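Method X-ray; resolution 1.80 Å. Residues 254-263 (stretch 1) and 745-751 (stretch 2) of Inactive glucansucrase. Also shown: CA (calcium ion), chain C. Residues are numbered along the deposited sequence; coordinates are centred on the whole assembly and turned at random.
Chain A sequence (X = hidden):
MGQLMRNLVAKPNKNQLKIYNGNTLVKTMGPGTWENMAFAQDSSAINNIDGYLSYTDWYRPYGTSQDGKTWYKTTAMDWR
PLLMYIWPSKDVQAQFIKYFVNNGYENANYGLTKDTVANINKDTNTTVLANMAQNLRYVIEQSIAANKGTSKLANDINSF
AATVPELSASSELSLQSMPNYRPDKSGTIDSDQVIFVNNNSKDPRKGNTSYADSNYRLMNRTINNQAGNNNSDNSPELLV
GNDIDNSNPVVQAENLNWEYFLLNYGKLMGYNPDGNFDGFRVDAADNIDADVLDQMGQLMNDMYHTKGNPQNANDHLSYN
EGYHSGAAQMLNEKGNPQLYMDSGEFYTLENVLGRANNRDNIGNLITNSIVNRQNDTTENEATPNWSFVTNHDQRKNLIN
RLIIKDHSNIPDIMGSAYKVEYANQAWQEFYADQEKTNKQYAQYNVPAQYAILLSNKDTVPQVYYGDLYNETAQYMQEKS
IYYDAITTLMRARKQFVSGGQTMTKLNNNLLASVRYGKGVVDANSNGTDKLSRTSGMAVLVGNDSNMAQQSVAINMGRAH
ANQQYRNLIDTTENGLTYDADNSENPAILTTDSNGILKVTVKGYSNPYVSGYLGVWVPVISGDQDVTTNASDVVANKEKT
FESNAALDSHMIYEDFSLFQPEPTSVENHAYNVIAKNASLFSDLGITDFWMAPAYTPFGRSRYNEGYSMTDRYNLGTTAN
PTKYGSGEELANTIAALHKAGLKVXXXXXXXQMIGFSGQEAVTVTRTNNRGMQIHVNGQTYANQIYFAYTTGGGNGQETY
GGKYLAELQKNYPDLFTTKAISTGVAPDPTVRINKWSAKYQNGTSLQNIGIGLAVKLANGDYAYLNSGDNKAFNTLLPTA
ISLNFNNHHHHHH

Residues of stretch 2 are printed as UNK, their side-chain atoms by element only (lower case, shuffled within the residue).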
ATOM      1  N   GLU A 254      -3.118 -10.530  17.828  1.00 26.38           N
ATOM      2  CA  GLU A 254      -2.991 -11.165  16.501  1.00 27.11           C
ATOM      3  C   GLU A 254      -1.814 -10.623  15.661  1.00 26.58           C
ATOM      4  O   GLU A 254      -1.161 -11.392  14.945  1.00 26.25           O
ATOM      5  CB  GLU A 254      -4.331 -11.120  15.725  1.00 26.98           C
ATOM      6  CG  GLU A 254      -4.303 -11.546  14.249  1.00 26.94           C
ATOM      7  CD  GLU A 254      -3.749 -12.942  13.983  1.00 28.16           C
ATOM      8  OE1 GLU A 254      -3.664 -13.774  14.916  1.00 29.68           O
ATOM      9  OE2 GLU A 254      -3.394 -13.210  12.808  1.00 27.46           O
ATOM     10  N   ASN A 255      -1.519  -9.328  15.755  1.00 27.30           N
ATOM     11  CA  ASN A 255      -0.340  -8.767  15.052  1.00 25.97           C
ATOM     12  C   ASN A 255       0.966  -9.395  15.552  1.00 25.76           C
ATOM     13  O   ASN A 255       1.857  -9.711  14.742  1.00 24.57           O
ATOM     14  CB  ASN A 255      -0.269  -7.240  15.189  1.00 26.93           C
ATOM     15  CG  ASN A 255      -1.400  -6.533  14.470  1.00 27.18           C
ATOM     16  OD1 ASN A 255      -1.914  -7.010  13.443  1.00 27.66           O
ATOM     17  ND2 ASN A 255      -1.793  -5.385  15.006  1.00 26.19           N
ATOM     18  N   LEU A 256       1.052  -9.603  16.871  1.00 24.46           N
ATOM     19  CA  LEU A 256       2.198 -10.270  17.485  1.00 24.67           C
ATOM     20  C   LEU A 256       2.339 -11.693  16.961  1.00 25.61           C
ATOM     21  O   LEU A 256       3.449 -12.109  16.614  1.00 27.49           O
ATOM     22  CB  LEU A 256       2.099 -10.260  19.016  1.00 25.35           C
ATOM     23  CG  LEU A 256       2.165  -8.887  19.668  1.00 24.89           C
ATOM     24  CD1 LEU A 256       1.875  -8.979  21.152  1.00 26.01           C
ATOM     25  CD2 LEU A 256       3.520  -8.245  19.443  1.00 25.29           C
ATOM     26  N   ASN A 257       1.221 -12.414  16.888  1.00 26.15           N
ATOM     27  CA  ASN A 257       1.160 -13.741  16.254  1.00 26.77           C
ATOM     28  C   ASN A 257       1.711 -13.717  14.831  1.00 26.37           C
ATOM     29  O   ASN A 257       2.527 -14.556  14.457  1.00 26.64           O
ATOM     30  CB  ASN A 257      -0.286 -14.257  16.225  1.00 26.84           C
ATOM     31  CG  ASN A 257      -0.364 -15.740  15.950  1.00 27.64           C
ATOM     32  OD1 ASN A 257      -0.215 -16.553  16.864  1.00 27.46           O
ATOM     33  ND2 ASN A 257      -0.591 -16.107  14.692  1.00 27.07           N
ATOM     34  N   TRP A 258       1.240 -12.752  14.050  1.00 25.33           N
ATOM     35  CA  TRP A 258       1.618 -12.599  12.639  1.00 24.96           C
ATOM     36  C   TRP A 258       3.106 -12.282  12.477  1.00 23.94           C
ATOM     37  O   TRP A 258       3.792 -12.846  11.617  1.00 22.13           O
ATOM     38  CB  TRP A 258       0.781 -11.478  12.010  1.00 25.34           C
ATOM     39  CG  TRP A 258       0.782 -11.406  10.506  1.00 25.95           C
ATOM     40  CD1 TRP A 258       1.041 -12.412   9.623  1.00 26.22           C
ATOM     41  CD2 TRP A 258       0.428 -10.265   9.713  1.00 25.99           C
ATOM     42  NE1 TRP A 258       0.896 -11.963   8.336  1.00 25.44           N
ATOM     43  CE2 TRP A 258       0.513 -10.651   8.366  1.00 26.21           C
ATOM     44  CE3 TRP A 258       0.061  -8.957  10.017  1.00 25.28           C
ATOM     45  CZ2 TRP A 258       0.253  -9.766   7.315  1.00 26.03           C
ATOM     46  CZ3 TRP A 258      -0.217  -8.082   8.979  1.00 26.30           C
ATOM     47  CH2 TRP A 258      -0.126  -8.492   7.643  1.00 25.27           C
ATOM     48  N   GLU A 259       3.599 -11.376  13.318  1.00 23.74           N
ATOM     49  CA  GLU A 259       5.025 -11.030  13.328  1.00 23.84           C
ATOM     50  C   GLU A 259       5.894 -12.234  13.677  1.00 24.04           C
ATOM     51  O   GLU A 259       6.887 -12.501  12.996  1.00 23.28           O
ATOM     52  CB  GLU A 259       5.272  -9.871  14.293  1.00 24.67           C
ATOM     53  CG  GLU A 259       4.665  -8.552  13.809  1.00 23.68           C
ATOM     54  CD  GLU A 259       4.327  -7.579  14.922  1.00 24.73           C
ATOM     55  OE1 GLU A 259       4.879  -7.721  16.033  1.00 27.05           O
ATOM     56  OE2 GLU A 259       3.479  -6.682  14.695  1.00 23.67           O
ATOM     57  N   TYR A 260       5.471 -12.997  14.691  1.00 23.89           N
ATOM     58  CA  TYR A 260       6.188 -14.198  15.096  1.00 24.55           C
ATOM     59  C   TYR A 260       6.244 -15.214  13.938  1.00 24.34           C
ATOM     60  O   TYR A 260       7.285 -15.832  13.692  1.00 24.91           O
ATOM     61  CB  TYR A 260       5.560 -14.822  16.360  1.00 24.95           C
ATOM     62  CG  TYR A 260       6.257 -16.089  16.806  1.00 26.05           C
ATOM     63  CD1 TYR A 260       7.455 -16.044  17.522  1.00 26.46           C
ATOM     64  CD2 TYR A 260       5.746 -17.339  16.462  1.00 27.07           C
ATOM     65  CE1 TYR A 260       8.112 -17.207  17.895  1.00 27.15           C
ATOM     66  CE2 TYR A 260       6.386 -18.507  16.839  1.00 27.91           C
ATOM     67  CZ  TYR A 260       7.557 -18.442  17.549  1.00 27.98           C
ATOM     68  OH  TYR A 260       8.171 -19.620  17.907  1.00 29.18           O
ATOM     69  N   PHE A 261       5.133 -15.354  13.220  1.00 24.62           N
ATOM     70  CA  PHE A 261       5.044 -16.248  12.053  1.00 25.48           C
ATOM     71  C   PHE A 261       6.039 -15.864  10.964  1.00 25.82           C
ATOM     72  O   PHE A 261       6.820 -16.693  10.489  1.00 26.07           O
ATOM     73  CB  PHE A 261       3.610 -16.209  11.507  1.00 25.91           C
ATOM     74  CG  PHE A 261       3.390 -16.984  10.233  1.00 26.49           C
ATOM     75  CD1 PHE A 261       3.223 -18.363  10.257  1.00 26.52           C
ATOM     76  CD2 PHE A 261       3.280 -16.320   9.012  1.00 26.79           C
ATOM     77  CE1 PHE A 261       2.985 -19.076   9.084  1.00 27.88           C
ATOM     78  CE2 PHE A 261       3.034 -17.024   7.841  1.00 27.08           C
ATOM     79  CZ  PHE A 261       2.896 -18.407   7.875  1.00 27.13           C
ATOM     80  N   LEU A 262       6.032 -14.593  10.594  1.00 26.11           N
ATOM     81  CA  LEU A 262       6.924 -14.104   9.538  1.00 25.01           C
ATOM     82  C   LEU A 262       8.403 -14.206   9.934  1.00 25.20           C
ATOM     83  O   LEU A 262       9.238 -14.564   9.105  1.00 24.91           O
ATOM     84  CB  LEU A 262       6.549 -12.683   9.135  1.00 24.50           C
ATOM     85  CG  LEU A 262       5.175 -12.557   8.460  1.00 23.53           C
ATOM     86  CD1 LEU A 262       4.784 -11.104   8.380  1.00 23.63           C
ATOM     87  CD2 LEU A 262       5.147 -13.209   7.077  1.00 23.76           C
ATOM     88  N   LEU A 263       8.703 -13.969  11.210  1.00 25.11           N
ATOM     89  CA  LEU A 263      10.076 -14.051  11.721  1.00 25.29           C
ATOM     90  C   LEU A 263      10.596 -15.483  11.849  1.00 26.01           C
ATOM     91  O   LEU A 263      11.795 -15.674  12.085  1.00 25.94           O
ATOM     92  CB  LEU A 263      10.206 -13.329  13.077  1.00 25.69           C
ATOM     93  CG  LEU A 263      10.043 -11.800  13.103  1.00 24.18           C
ATOM     94  CD1 LEU A 263       9.774 -11.305  14.523  1.00 24.88           C
ATOM     95  CD2 LEU A 263      11.250 -11.068  12.522  1.00 24.89           C
ATOM     96  N   UNK A 745      13.977  -8.351   5.008  1.00 21.60           N
ATOM     97  CA  UNK A 745      12.773  -7.819   5.658  1.00 21.16           C
ATOM     98  C   UNK A 745      11.527  -8.096   4.840  1.00 21.76           C
ATOM     99  O   UNK A 745      11.575  -8.135   3.615  1.00 23.77           O
ATOM    100  c   UNK A 745      13.992  -5.934   6.890  1.00 21.94           C
ATOM    101  n   UNK A 745      16.394  -6.292   7.031  1.00 25.35           N
ATOM    102  c   UNK A 745      12.888  -6.316   5.908  1.00 21.63           C
ATOM    103  o   UNK A 745      15.556  -5.442   5.125  1.00 24.08           O
ATOM    104  c   UNK A 745      15.387  -5.863   6.273  1.00 23.53           C
ATOM    105  N   UNK A 746      10.406  -8.293   5.525  1.00 22.14           N
ATOM    106  CA  UNK A 746       9.103  -8.432   4.860  1.00 21.82           C
ATOM    107  C   UNK A 746       8.311  -7.169   5.092  1.00 21.58           C
ATOM    108  O   UNK A 746       8.340  -6.586   6.175  1.00 22.16           O
ATOM    109  c   UNK A 746       6.616  -9.926   3.448  1.00 22.25           C
ATOM    110  c   UNK A 746       8.314  -9.652   5.390  1.00 22.02           C
ATOM    111  o   UNK A 746       5.540 -10.480   3.099  1.00 21.25           O
ATOM    112  o   UNK A 746       7.455  -9.481   2.614  1.00 21.60           O
ATOM    113  c   UNK A 746       6.850  -9.759   4.954  1.00 21.85           C
ATOM    114  N   UNK A 747       7.628  -6.750   4.041  1.00 21.49           N
ATOM    115  CA  UNK A 747       6.662  -5.672   4.074  1.00 21.43           C
ATOM    116  C   UNK A 747       5.441  -6.180   4.827  1.00 21.96           C
ATOM    117  O   UNK A 747       4.694  -7.003   4.300  1.00 22.68           O
ATOM    118  c   UNK A 747       6.286  -5.302   2.627  1.00 22.34           C
ATOM    119  o   UNK A 747       5.158  -3.357   3.367  1.00 23.19           O
ATOM    120  c   UNK A 747       5.845  -3.869   2.465  1.00 22.24           C
ATOM    121  o   UNK A 747       6.194  -3.257   1.410  1.00 22.78           O
ATOM    122  N   UNK A 748       5.249  -5.704   6.053  1.00 21.40           N
ATOM    123  CA  UNK A 748       4.131  -6.146   6.908  1.00 22.50           C
ATOM    124  C   UNK A 748       3.049  -5.079   6.830  1.00 23.43           C
ATOM    125  O   UNK A 748       3.351  -3.888   6.911  1.00 23.66           O
ATOM    126  c   UNK A 748       3.763  -7.654  10.497  1.00 21.95           C
ATOM    127  c   UNK A 748       4.559  -6.489   8.365  1.00 22.11           C
ATOM    128  c   UNK A 748       5.123  -5.274   9.120  1.00 22.77           C
ATOM    129  c   UNK A 748       3.385  -7.122   9.138  1.00 22.18           C
ATOM    130  N   UNK A 749       1.796  -5.522   6.671  1.00 22.91           N
ATOM    131  CA  UNK A 749       0.697  -4.649   6.251  1.00 24.07           C
ATOM    132  C   UNK A 749      -0.473  -4.761   7.222  1.00 24.67           C
ATOM    133  O   UNK A 749      -1.404  -5.540   6.993  1.00 22.95           O
ATOM    134  c   UNK A 749      -0.850  -4.027   4.336  1.00 26.22           C
ATOM    135  c   UNK A 749       1.415  -5.014   3.875  1.00 26.29           C
ATOM    136  c   UNK A 749       0.225  -5.004   4.827  1.00 25.96           C
ATOM    137  N   UNK A 750      -0.418  -3.974   8.304  1.00 23.70           N
ATOM    138  CA  UNK A 750      -1.456  -3.990   9.352  1.00 23.23           C
ATOM    139  C   UNK A 750      -2.635  -3.056   9.096  1.00 22.35           C
ATOM    140  O   UNK A 750      -3.632  -3.143   9.811  1.00 22.59           O
ATOM    141  c   UNK A 750       0.026  -4.801  11.283  1.00 25.02           C
ATOM    142  c   UNK A 750       2.309  -3.545  12.259  1.00 26.97           C
ATOM    143  s   UNK A 750       0.855  -4.433  12.856  1.00 25.81           S
ATOM    144  c   UNK A 750      -0.852  -3.683  10.732  1.00 23.16           C
ATOM    145  N   UNK A 751      -2.563  -2.182   8.093  1.00 21.99           N
ATOM    146  CA  UNK A 751      -3.579  -1.144   7.985  1.00 21.98           C
ATOM    147  C   UNK A 751      -4.910  -1.660   7.461  1.00 23.03           C
ATOM    148  O   UNK A 751      -5.949  -1.285   8.005  1.00 21.43           O
ATOM    149  c   UNK A 751      -3.151   0.022   7.120  1.00 22.18           C
ATOM    150  o   UNK A 751      -4.545   1.768   8.047  1.00 23.80           O
ATOM    151  c   UNK A 751      -4.224   1.101   7.046  1.00 22.15           C
ATOM    152  n   UNK A 751      -4.807   1.262   5.865  1.00 23.60           N
TER
HETATM  153 CA    CA C1701      -5.906   2.581   9.675  1.00 22.75          CA
HETATM  154  O   HOH W   1      -5.652   0.306  10.427  1.00 26.28           O

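Position 745 carries three side-chain carbons in a row, the third bearing one oxygen and one nitrogen, and none of these atoms touches the helix. A chain of this length ending in an amide is Gln-745. Both polar ends of its amide are hydrogen-bonded elsewhere in the structure, as a buried amide requires.

Position 746 also has three carbons, but the third holds two oxygens, a carboxylate. Its CA-to-CB bond points toward the helix, and a carbon of its stem packs against Leu-262. This is Glu-746, whose CG lies 4.2 Å from Leu-262 CD1. The aliphatic stem can thus pack against leucine, while OE2 is hydrogen-bonded elsewhere and Glu-746 OE1 accepts a weak hydrogen bond of 3.1 Å from the backbone N of position 747.

At position 747 two carbons, the second carrying a pair of oxygens, make a shorter acid that touches nothing on the helix: Asp-747. Its CA-to-CB bond points away from the helix, so the charged group is kept out of the apolar contact, and both buried carboxylate oxygens are hydrogen-bonded elsewhere in the structure.

Position 748 has four carbons and no heteroatom, forked at the first, with one arm two carbons long. The inner carbon of that arm lies over the face of the Trp-258 ring, and its tip reaches Glu-259 and Leu-262. This is Ile-748, and the long arm serves the contact well. Its CG1 sits 4.0 Å from the centroid of the Trp-258 six-membered ring and 20° off the normal, a CH-pi contact; its CD1 continues to Glu-259 CG at 3.5 Å and Leu-262 CD1 at 4.2 Å.

Position 749 shows three carbons, one carrying the other two. Its CB is 4.5 Å from Trp-258 CH2, but its backbone O comes closer to that same CH2, at 3.3 Å, near the plane of the ring. This is Val-749. Its CA-to-CB bond points sideways to the helix, and a short, wholly apolar side chain suits a buried position beside the indole, needing no polar partner.

Position 750 is an unbranched chain of two carbons, a sulfur and a carbon, touching the Trp-258 edge, Asn-255 and Glu-259: Met-750. Its CG lies 4.0 Å from Trp-258 CZ3, its SD 3.5 Å from Asn-255 CG and 3.9 Å from Glu-259 OE2. A flexible thioether suits this mixed setting.

Position 751 has two carbons, the second bearing oxygen and nitrogen, and touches nothing on the helix: Asn-751. Its OD1 binds the calcium ion CA at 2.3 Å, while its backbone O accepts a 2.9 Å hydrogen bond from the O of water 1, which also ligates the metal.

Helix and strand run roughly antiparallel, at 152°, and no hydrogen bond joins the stretches. Packing makes the contact: Trp-258 meets Ile-748 with its face and Val-749 and Met-750 with its edge, while Asn-255, Glu-259 and Leu-262 extend the surface. Together the stretches bury 361 Å².

Stretch 2 745-751: QEDIVMN
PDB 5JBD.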